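Long-range contacts in ORF10 (Moritella marina, PDB 6RIW), which probably catalyses the condensation steps of acyl chain elongation, being the ketosynthase and chain length factor portion of a polyunsaturated fatty acid synthase: residues Gln21-Leu26 and Leu389-Ile394; Phe498-Glu503 and Ala524-Tyr529; Leu519-Ala524 and Val711-Ser716. One frame throughout, in Å; residues are numbered along the deposited sequence.

Contact 1. Residues Gln21-Leu26 and Leu389-Ile394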
loop_
_atom_site.group_PDB
_atom_site.type_symbol
_atom_site.label_atom_id
_atom_site.label_comp_id
_atom_site.label_asym_id
_atom_site.label_seq_id
_atom_site.Cartn_x
_atom_site.Cartn_y
_atom_site.Cartn_z
ATOM N N GLN A 21 -9.643 -27.657 3.622
ATOM C CA GLN A 21 -10.007 -27.770 2.209
ATOM C C GLN A 21 -8.804 -27.502 1.306
ATOM O O GLN A 21 -8.559 -28.232 0.338
ATOM C CB GLN A 21 -11.154 -26.803 1.928
ATOM C CG GLN A 21 -11.658 -26.705 0.515
ATOM C CD GLN A 21 -12.756 -25.645 0.423
ATOM O OE1 GLN A 21 -12.874 -24.787 1.309
ATOM N NE2 GLN A 21 -13.567 -25.705 -0.632
ATOM N N PHE A 22 -8.039 -26.453 1.610
ATOM C CA PHE A 22 -6.832 -26.145 0.849
ATOM C C PHE A 22 -5.833 -27.294 0.918
ATOM O O PHE A 22 -5.258 -27.693 -0.103
ATOM C CB PHE A 22 -6.248 -24.840 1.402
ATOM C CG PHE A 22 -4.811 -24.547 1.019
ATOM C CD1 PHE A 22 -4.467 -24.234 -0.282
ATOM C CD2 PHE A 22 -3.833 -24.478 1.994
ATOM C CE1 PHE A 22 -3.161 -23.915 -0.622
ATOM C CE2 PHE A 22 -2.515 -24.154 1.664
ATOM C CZ PHE A 22 -2.187 -23.869 0.355
ATOM N N TRP A 23 -5.630 -27.845 2.113
ATOM C CA TRP A 23 -4.678 -28.938 2.287
ATOM C C TRP A 23 -5.068 -30.152 1.447
ATOM O O TRP A 23 -4.229 -30.732 0.748
ATOM C CB TRP A 23 -4.590 -29.318 3.764
ATOM C CG TRP A 23 -3.608 -30.406 4.013
ATOM C CD1 TRP A 23 -3.888 -31.706 4.335
ATOM C CD2 TRP A 23 -2.178 -30.311 3.922
ATOM N NE1 TRP A 23 -2.717 -32.416 4.469
ATOM C CE2 TRP A 23 -1.656 -31.586 4.216
ATOM C CE3 TRP A 23 -1.288 -29.270 3.622
ATOM C CZ2 TRP A 23 -0.287 -31.849 4.224
ATOM C CZ3 TRP A 23 0.073 -29.535 3.634
ATOM C CH2 TRP A 23 0.559 -30.816 3.932
ATOM N N GLN A 24 -6.345 -30.542 1.492
ATOM C CA GLN A 24 -6.794 -31.680 0.691
ATOM C C GLN A 24 -6.584 -31.421 -0.795
ATOM O O GLN A 24 -6.199 -32.323 -1.548
ATOM C CB GLN A 24 -8.264 -31.978 0.982
ATOM C CG GLN A 24 -8.738 -33.312 0.421
ATOM C CD GLN A 24 -7.950 -34.497 0.979
ATOM O OE1 GLN A 24 -7.603 -34.536 2.166
ATOM N NE2 GLN A 24 -7.671 -35.473 0.120
ATOM N N GLN A 25 -6.815 -30.185 -1.240
ATOM C CA GLN A 25 -6.585 -29.874 -2.646
ATOM C C GLN A 25 -5.119 -30.060 -3.022
ATOM O O GLN A 25 -4.809 -30.539 -4.122
ATOM C CB GLN A 25 -7.046 -28.449 -2.951
ATOM C CG GLN A 25 -8.541 -28.383 -3.204
ATOM C CD GLN A 25 -9.091 -26.986 -3.107
ATOM O OE1 GLN A 25 -8.358 -26.005 -3.267
ATOM N NE2 GLN A 25 -10.392 -26.878 -2.831
ATOM N N LEU A 26 -4.203 -29.658 -2.135
ATOM C CA LEU A 26 -2.780 -29.874 -2.383
ATOM C C LEU A 26 -2.456 -31.359 -2.460
ATOM O O LEU A 26 -1.670 -31.791 -3.322
ATOM C CB LEU A 26 -1.944 -29.225 -1.272
ATOM C CG LEU A 26 -2.070 -27.700 -1.181
ATOM C CD1 LEU A 26 -1.079 -27.156 -0.166
ATOM C CD2 LEU A 26 -1.806 -27.099 -2.532
ATOM N N LEU A 389 3.957 -34.446 6.044
ATOM C CA LEU A 389 3.794 -34.756 4.629
ATOM C C LEU A 389 4.053 -33.506 3.802
ATOM O O LEU A 389 3.709 -32.398 4.219
ATOM C CB LEU A 389 2.376 -35.267 4.301
ATOM C CG LEU A 389 1.896 -36.585 4.901
ATOM C CD1 LEU A 389 0.378 -36.730 4.757
ATOM C CD2 LEU A 389 2.626 -37.745 4.245
ATOM N N ILE A 390 4.640 -33.692 2.623
ATOM C CA ILE A 390 4.904 -32.577 1.714
ATOM C C ILE A 390 4.121 -32.777 0.422
ATOM O O ILE A 390 4.361 -33.748 -0.311
ATOM C CB ILE A 390 6.409 -32.423 1.445
ATOM C CG1 ILE A 390 7.127 -32.025 2.741
ATOM C CG2 ILE A 390 6.637 -31.398 0.342
ATOM C CD1 ILE A 390 8.639 -32.114 2.668
ATOM N N PRO A 391 3.173 -31.895 0.111
ATOM C CA PRO A 391 2.425 -32.016 -1.145
ATOM C C PRO A 391 3.289 -31.728 -2.365
ATOM O O PRO A 391 4.351 -31.104 -2.295
ATOM C CB PRO A 391 1.308 -30.968 -1.007
ATOM C CG PRO A 391 1.281 -30.613 0.462
ATOM C CD PRO A 391 2.665 -30.821 0.976
ATOM N N ALA A 392 2.797 -32.184 -3.509
ATOM C CA ALA A 392 3.468 -31.989 -4.781
ATOM C C ALA A 392 3.401 -30.533 -5.248
ATOM O O ALA A 392 2.486 -29.775 -4.903
ATOM C CB ALA A 392 2.833 -32.875 -5.852
ATOM N N THR A 393 4.389 -30.160 -6.058
ATOM C CA THR A 393 4.267 -29.045 -6.989
ATOM C C THR A 393 3.688 -29.617 -8.278
ATOM O O THR A 393 4.244 -30.571 -8.834
ATOM C CB THR A 393 5.626 -28.395 -7.243
ATOM O OG1 THR A 393 6.141 -27.837 -6.025
ATOM C CG2 THR A 393 5.536 -27.316 -8.318
ATOM N N ILE A 394 2.567 -29.062 -8.743
ATOM C CA ILE A 394 1.866 -29.635 -9.888
ATOM C C ILE A 394 2.446 -29.096 -11.192
ATOM O O ILE A 394 3.137 -28.075 -11.223
ATOM C CB ILE A 394 0.350 -29.378 -9.803
ATOM C CG1 ILE A 394 0.031 -27.902 -10.015
ATOM C CG2 ILE A 394 -0.194 -29.870 -8.469
ATOM C CD1 ILE A 394 -1.443 -27.634 -10.257
HETATM O O HOH W 1 -0.310 -30.123 -4.980
HETATM O O HOH W 2 0.356 -33.643 -3.613
#
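Trp23 and Leu26 both reach Pro391, but with different parts: CG of Trp23 stands anti to its backbone N (chi1 -179°), which sends the indole out from the helix to the proline, whereas Leu26 touches with CB. The pair belongs to helix 19-27 of the thiolase-fold ketosynthase domain, and residues 389-394, a short strand running into a loop, follow helix 374-387. The example illustrates how one proline can serve two helix residues three positions apart. Toward Trp23 it offers CG, 3.6 Å from CH2, the indole and the pyrrolidine crossing at about a right angle. Toward Leu26 it offers CB, which lies 3.7 Å from the CB of that leucine. The far rim of the indole also meets the backbone: Leu389 O lies in the ring plane at its edge, 3.5 Å from Trp23 CH2. This buried carbonyl has no hydrogen-bonding partner in the model, and the edge of the indole can offer it at most a weak electrostatic contact. Beyond these segments, Trp23 also packs on Leu383 and Lys387 of helix 374-387, and Leu26 on Lys380, so that helix 374-387 and the segment that follows it meet the same two side chains. Within helix 19-27, Leu26 CD1 lies over one face of the Phe22 ring, toward its rim. The polar part of the join is made by water. Leu26 O receives a hydrogen from each of two waters; one donates also to Ala392 O, at 2.8 Å from that atom, while the other accepts from Ala392 N, likewise 2.8 Å away.

Contact 2. Residues Phe498-Glu503 and Ala524-Tyr529; sequences FRELPE and APKGSY
Leu501 lays CD1 over one face of the Tyr529 ring, 3.8 Å from the centroid, in a CH-pi contact offset toward the rim. Beside it runs a single antiparallel beta bridge of the second thiolase-fold unit, the chain length factor: Arg499 and Gly527 form a hydrogen-bonded pair, with Arg499 N 2.8 Å from Gly527 O and Gly527 N 2.9 Å from Arg499 O. Arg499 O also lies at the edge of the tyrosine ring, in its plane, and Pro502 CD packs 3.5 Å from Tyr529 CB. Leu501 CD2 meets Ala524 CB. The extended Lys526 chain runs over the 498-500 backbone, with CG 3.3 Å from Arg499 O and CE near Phe498 O, while Phe498 CD1 meets Ser528 N at the ring edge. In the second shell, Tyr529 OH donates to Pro525 O, which limits the swing of the ring. Arg499 NE donates to Glu500 O, and Pro502 CG lies over the centre of the guanidinium, whose NH1 makes a salt bridge with Glu531. The bend of Glu500 at chi2 (-71°) turns CD back toward residues 524-529; OE1 pairs with Lys523. A bridging water donates to Glu500 OE1 and Ala524 O, and accepts from Leu501 N at 2.9 Å.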
loop_
_atom_site.group_PDB
_atom_site.type_symbol
_atom_site.label_atom_id
_atom_site.label_comp_id
_atom_site.label_asym_id
_atom_site.label_seq_id
_atom_site.Cartn_x
_atom_site.Cartn_y
_atom_site.Cartn_z
ATOM N N PHE A 498 -1.058 29.096 -0.499
ATOM C CA PHE A 498 -2.355 28.902 -1.145
ATOM C C PHE A 498 -2.425 29.667 -2.460
ATOM O O PHE A 498 -2.014 30.830 -2.542
ATOM C CB PHE A 498 -3.476 29.318 -0.206
ATOM C CG PHE A 498 -3.506 28.509 1.070
ATOM C CD1 PHE A 498 -3.090 27.196 1.074
ATOM C CD2 PHE A 498 -3.928 29.068 2.256
ATOM C CE1 PHE A 498 -3.111 26.441 2.240
ATOM C CE2 PHE A 498 -3.938 28.328 3.418
ATOM C CZ PHE A 498 -3.535 27.014 3.409
ATOM N N ARG A 499 -2.902 28.995 -3.505
ATOM C CA ARG A 499 -2.910 29.566 -4.853
ATOM C C ARG A 499 -4.095 28.987 -5.610
ATOM O O ARG A 499 -4.717 28.010 -5.179
ATOM C CB ARG A 499 -1.609 29.269 -5.605
ATOM C CG ARG A 499 -1.278 27.744 -5.657
ATOM C CD ARG A 499 -0.364 27.374 -6.832
ATOM N NE ARG A 499 -0.998 27.655 -8.117
ATOM C CZ ARG A 499 -0.331 27.704 -9.272
ATOM N NH1 ARG A 499 0.980 27.492 -9.289
ATOM N NH2 ARG A 499 -0.969 27.952 -10.405
ATOM N N GLU A 500 -4.399 29.579 -6.761
ATOM C CA GLU A 500 -5.456 28.971 -7.557
ATOM C C GLU A 500 -4.941 27.714 -8.258
ATOM O O GLU A 500 -3.735 27.484 -8.395
ATOM C CB GLU A 500 -6.008 29.978 -8.573
ATOM C CG GLU A 500 -6.521 31.255 -7.924
ATOM C CD GLU A 500 -7.813 31.106 -7.117
ATOM O OE1 GLU A 500 -8.509 30.057 -7.196
ATOM O OE2 GLU A 500 -8.130 32.065 -6.372
ATOM N N LEU A 501 -5.882 26.895 -8.701
ATOM C CA LEU A 501 -5.547 25.619 -9.325
ATOM C C LEU A 501 -4.649 25.813 -10.547
ATOM O O LEU A 501 -5.006 26.576 -11.442
ATOM C CB LEU A 501 -6.845 24.921 -9.742
ATOM C CG LEU A 501 -6.638 23.562 -10.428
ATOM C CD1 LEU A 501 -6.369 22.507 -9.390
ATOM C CD2 LEU A 501 -7.888 23.185 -11.242
ATOM N N PRO A 502 -3.495 25.143 -10.627
ATOM C CA PRO A 502 -2.673 25.239 -11.843
ATOM C C PRO A 502 -3.454 24.731 -13.043
ATOM O O PRO A 502 -4.261 23.809 -12.932
ATOM C CB PRO A 502 -1.466 24.339 -11.541
ATOM C CG PRO A 502 -1.412 24.296 -10.020
ATOM C CD PRO A 502 -2.843 24.368 -9.559
ATOM N N GLU A 503 -3.190 25.342 -14.208
ATOM C CA GLU A 503 -4.039 25.114 -15.378
ATOM C C GLU A 503 -4.189 23.644 -15.755
ATOM O O GLU A 503 -5.277 23.242 -16.185
ATOM C CB GLU A 503 -3.510 25.913 -16.582
ATOM C CG GLU A 503 -3.905 27.355 -16.442
ATOM C CD GLU A 503 -4.124 28.076 -17.777
ATOM O OE1 GLU A 503 -3.576 27.612 -18.815
ATOM O OE2 GLU A 503 -4.837 29.116 -17.750
ATOM N N ALA A 524 -12.726 25.436 -8.513
ATOM C CA ALA A 524 -11.718 24.601 -7.869
ATOM C C ALA A 524 -11.188 25.371 -6.656
ATOM O O ALA A 524 -10.948 26.584 -6.766
ATOM C CB ALA A 524 -10.576 24.267 -8.830
ATOM N N PRO A 525 -11.057 24.739 -5.483
ATOM C CA PRO A 525 -10.671 25.495 -4.283
ATOM C C PRO A 525 -9.308 26.129 -4.448
ATOM O O PRO A 525 -8.421 25.584 -5.094
ATOM C CB PRO A 525 -10.652 24.436 -3.165
ATOM C CG PRO A 525 -11.498 23.335 -3.655
ATOM C CD PRO A 525 -11.374 23.331 -5.173
ATOM N N LYS A 526 -9.134 27.287 -3.823
ATOM C CA LYS A 526 -7.790 27.804 -3.679
ATOM C C LYS A 526 -7.056 26.910 -2.681
ATOM O O LYS A 526 -7.624 26.559 -1.646
ATOM C CB LYS A 526 -7.855 29.249 -3.189
ATOM C CG LYS A 526 -6.493 29.918 -3.167
ATOM C CD LYS A 526 -6.647 31.436 -3.133
ATOM C CE LYS A 526 -5.307 32.108 -2.849
ATOM N NZ LYS A 526 -5.552 33.517 -2.424
ATOM N N GLY A 527 -5.816 26.522 -2.987
ATOM C CA GLY A 527 -5.110 25.634 -2.075
ATOM C C GLY A 527 -3.629 25.547 -2.365
ATOM O O GLY A 527 -3.094 26.209 -3.259
ATOM N N SER A 528 -2.950 24.707 -1.592
ATOM C CA SER A 528 -1.495 24.594 -1.731
ATOM C C SER A 528 -1.163 23.503 -2.755
ATOM O O SER A 528 -0.757 22.382 -2.443
ATOM C CB SER A 528 -0.859 24.341 -0.371
ATOM O OG SER A 528 0.547 24.226 -0.465
ATOM N N TYR A 529 -1.369 23.850 -4.022
ATOM C CA TYR A 529 -1.126 22.910 -5.101
ATOM C C TYR A 529 0.340 22.932 -5.481
ATOM O O TYR A 529 1.018 23.968 -5.387
ATOM C CB TYR A 529 -1.948 23.256 -6.345
ATOM C CG TYR A 529 -3.438 23.201 -6.162
ATOM C CD1 TYR A 529 -4.113 21.982 -6.186
ATOM C CD2 TYR A 529 -4.188 24.370 -5.944
ATOM C CE1 TYR A 529 -5.489 21.919 -6.023
ATOM C CE2 TYR A 529 -5.563 24.304 -5.769
ATOM C CZ TYR A 529 -6.207 23.076 -5.829
ATOM O OH TYR A 529 -7.581 23.023 -5.660
HETATM O O HOH W 3 -8.655 27.612 -8.223
#

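Contact 3. Residues Leu519-Ala524 and Val711-Ser716; sequences LQLRKA and VNEKGS
Glu713 reaches across to residues 519-524 and places OE2 against two successive backbone N-H groups, those of Arg522 and Lys523. The receiving loop follows a Schellman motif at Gln520, which ends helix 513-519 of the chain length factor's thiolase fold. The case exemplifies a carboxylate used to satisfy main-chain donors. The bond from Lys523 N is 3.0 Å long and meets OE2 nearly along its C-O axis; that from Arg522 N, 2.9 Å to the same oxygen, is weak because it is bent (N-H...O 123°). Arg522 NE stays 5.8 Å and Lys523 NZ 6.2 Å from Glu713 OE2, close enough perhaps to favour the ionised carboxylate but not to pair with it. Lys523 instead slides past Glu713 in the opposite direction, its CG placed between the backbone N and the carbonyl carbon (chi1 61°). Its NZ is satisfied by Ala524 O at 2.9 Å and by the salt bridge to Glu500 OE1, with a weak third bond to Glu713 O at 3.4 Å. The apolar flank consists of Leu521 CD2, which lies 3.9 Å from Val711 CG1 and also touches the aliphatic part of Glu713; Leu521 packs further on Ile702 and Gln706 of helix 699-706. An alanine in place of Glu713 would probably leave the N-H groups of Arg522 and Lys523 without their shared acceptor and open a gap beside Leu521. The loop 711-716 is shaped by Asn712, whose OD1 receives weak bonds from Lys714 N, in the manner of an Asx turn, and from Gly715 N. On the other branch of that amide, ND2 donates to Ser716 O at 3.0 Å, from above the carbonyl plane.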
loop_
_atom_site.group_PDB
_atom_site.type_symbol
_atom_site.label_atom_id
_atom_site.label_comp_id
_atom_site.label_asym_id
_atom_site.label_seq_id
_atom_site.Cartn_x
_atom_site.Cartn_y
_atom_site.Cartn_z
ATOM N N LEU A 519 -20.147 17.901 -8.114
ATOM C CA LEU A 519 -19.302 18.065 -6.945
ATOM C C LEU A 519 -19.764 19.195 -6.029
ATOM O O LEU A 519 -19.187 19.364 -4.952
ATOM C CB LEU A 519 -17.851 18.316 -7.390
ATOM C CG LEU A 519 -17.186 17.171 -8.174
ATOM C CD1 LEU A 519 -15.763 17.581 -8.606
ATOM C CD2 LEU A 519 -17.120 15.940 -7.273
ATOM N N GLN A 520 -20.785 19.958 -6.429
ATOM C CA GLN A 520 -21.285 21.098 -5.651
ATOM C C GLN A 520 -20.179 22.118 -5.379
ATOM O O GLN A 520 -20.094 22.713 -4.300
ATOM C CB GLN A 520 -21.945 20.622 -4.359
ATOM C CG GLN A 520 -23.063 19.650 -4.670
ATOM C CD GLN A 520 -23.793 19.182 -3.438
ATOM O OE1 GLN A 520 -23.321 19.359 -2.312
ATOM N NE2 GLN A 520 -24.950 18.570 -3.643
ATOM N N LEU A 521 -19.347 22.346 -6.384
ATOM C CA LEU A 521 -18.245 23.304 -6.314
ATOM C C LEU A 521 -18.509 24.460 -7.268
ATOM O O LEU A 521 -18.742 24.240 -8.469
ATOM C CB LEU A 521 -16.918 22.632 -6.703
ATOM C CG LEU A 521 -16.264 21.654 -5.715
ATOM C CD1 LEU A 521 -15.080 20.941 -6.371
ATOM C CD2 LEU A 521 -15.815 22.415 -4.472
ATOM N N ARG A 522 -18.416 25.688 -6.753
ATOM C CA ARG A 522 -18.469 26.848 -7.635
ATOM C C ARG A 522 -17.167 27.043 -8.395
ATOM O O ARG A 522 -17.174 27.563 -9.517
ATOM C CB ARG A 522 -18.801 28.104 -6.823
ATOM C CG ARG A 522 -19.864 27.882 -5.748
ATOM C CD ARG A 522 -20.414 29.208 -5.209
ATOM N NE ARG A 522 -21.282 29.875 -6.182
ATOM C CZ ARG A 522 -22.604 29.725 -6.253
ATOM N NH1 ARG A 522 -23.241 28.930 -5.399
ATOM N NH2 ARG A 522 -23.295 30.379 -7.181
ATOM N N LYS A 523 -16.046 26.628 -7.811
ATOM C CA LYS A 523 -14.731 26.794 -8.411
ATOM C C LYS A 523 -13.843 25.697 -7.851
ATOM O O LYS A 523 -14.173 25.084 -6.832
ATOM C CB LYS A 523 -14.135 28.183 -8.094
ATOM C CG LYS A 523 -13.938 28.430 -6.587
ATOM C CD LYS A 523 -13.341 29.813 -6.298
ATOM C CE LYS A 523 -11.929 29.946 -6.870
ATOM N NZ LYS A 523 -10.974 29.367 -5.904
ATOM N N ALA A 524 -12.726 25.436 -8.513
ATOM C CA ALA A 524 -11.718 24.601 -7.869
ATOM C C ALA A 524 -11.188 25.371 -6.656
ATOM O O ALA A 524 -10.948 26.584 -6.766
ATOM C CB ALA A 524 -10.576 24.267 -8.830
ATOM N N VAL A 711 -15.035 21.415 1.872
ATOM C CA VAL A 711 -13.743 22.025 1.571
ATOM C C VAL A 711 -13.871 23.540 1.654
ATOM O O VAL A 711 -14.959 24.105 1.484
ATOM C CB VAL A 711 -13.249 21.572 0.180
ATOM C CG1 VAL A 711 -14.091 22.175 -0.954
ATOM C CG2 VAL A 711 -11.754 21.883 -0.024
ATOM N N ASN A 712 -12.760 24.205 1.936
ATOM C CA ASN A 712 -12.682 25.670 1.944
ATOM C C ASN A 712 -12.372 26.132 0.523
ATOM O O ASN A 712 -11.237 26.033 0.058
ATOM C CB ASN A 712 -11.613 26.122 2.941
ATOM C CG ASN A 712 -11.599 27.644 3.156
ATOM O OD1 ASN A 712 -11.945 28.409 2.262
ATOM N ND2 ASN A 712 -11.181 28.075 4.347
ATOM N N GLU A 713 -13.391 26.627 -0.189
ATOM C CA GLU A 713 -13.174 26.987 -1.587
ATOM C C GLU A 713 -12.286 28.219 -1.724
ATOM O O GLU A 713 -11.598 28.379 -2.735
ATOM C CB GLU A 713 -14.517 27.234 -2.273
ATOM C CG GLU A 713 -14.924 26.138 -3.200
ATOM C CD GLU A 713 -16.351 26.317 -3.685
ATOM O OE1 GLU A 713 -17.284 26.011 -2.915
ATOM O OE2 GLU A 713 -16.528 26.768 -4.832
ATOM N N LYS A 714 -12.278 29.089 -0.721
ATOM C CA LYS A 714 -11.534 30.336 -0.827
ATOM C C LYS A 714 -10.091 30.202 -0.374
ATOM O O LYS A 714 -9.282 31.099 -0.652
ATOM C CB LYS A 714 -12.251 31.431 -0.021
ATOM C CG LYS A 714 -13.469 32.006 -0.741
ATOM C CD LYS A 714 -13.329 31.888 -2.273
ATOM C CE LYS A 714 -14.575 32.335 -3.036
ATOM N NZ LYS A 714 -14.233 33.049 -4.321
ATOM N N GLY A 715 -9.743 29.089 0.264
ATOM C CA GLY A 715 -8.402 28.832 0.744
ATOM C C GLY A 715 -7.924 29.911 1.685
ATOM O O GLY A 715 -6.824 30.435 1.512
ATOM N N SER A 716 -8.740 30.256 2.674
ATOM C CA SER A 716 -8.372 31.312 3.612
ATOM C C SER A 716 -8.973 31.044 4.986
ATOM O O SER A 716 -10.165 30.744 5.092
ATOM C CB SER A 716 -8.828 32.680 3.086
ATOM O OG SER A 716 -8.508 33.709 4.000
#

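Contacts 2 and 3 form one continuous patch: they share Ala524, their centres are 10 Å apart, and their segments alternate along the chain. The salt bridge between Lys523 and Glu500 couples them, and Lys526 N probably donates to Glu713 O, at 2.9 Å. Phe498 packs on the far end of the 711-716 loop, its CD2 3.3 Å from Gly715 O. Contact 1 belongs to the preceding ketosynthase unit, on the opposite side of the chain's centre; its centre is about 57 Å from the centre of either other contact, and its nearest atoms are about 42 Å from those of contact 3. All three lie away from the magnesium site at Met1 and Lys286.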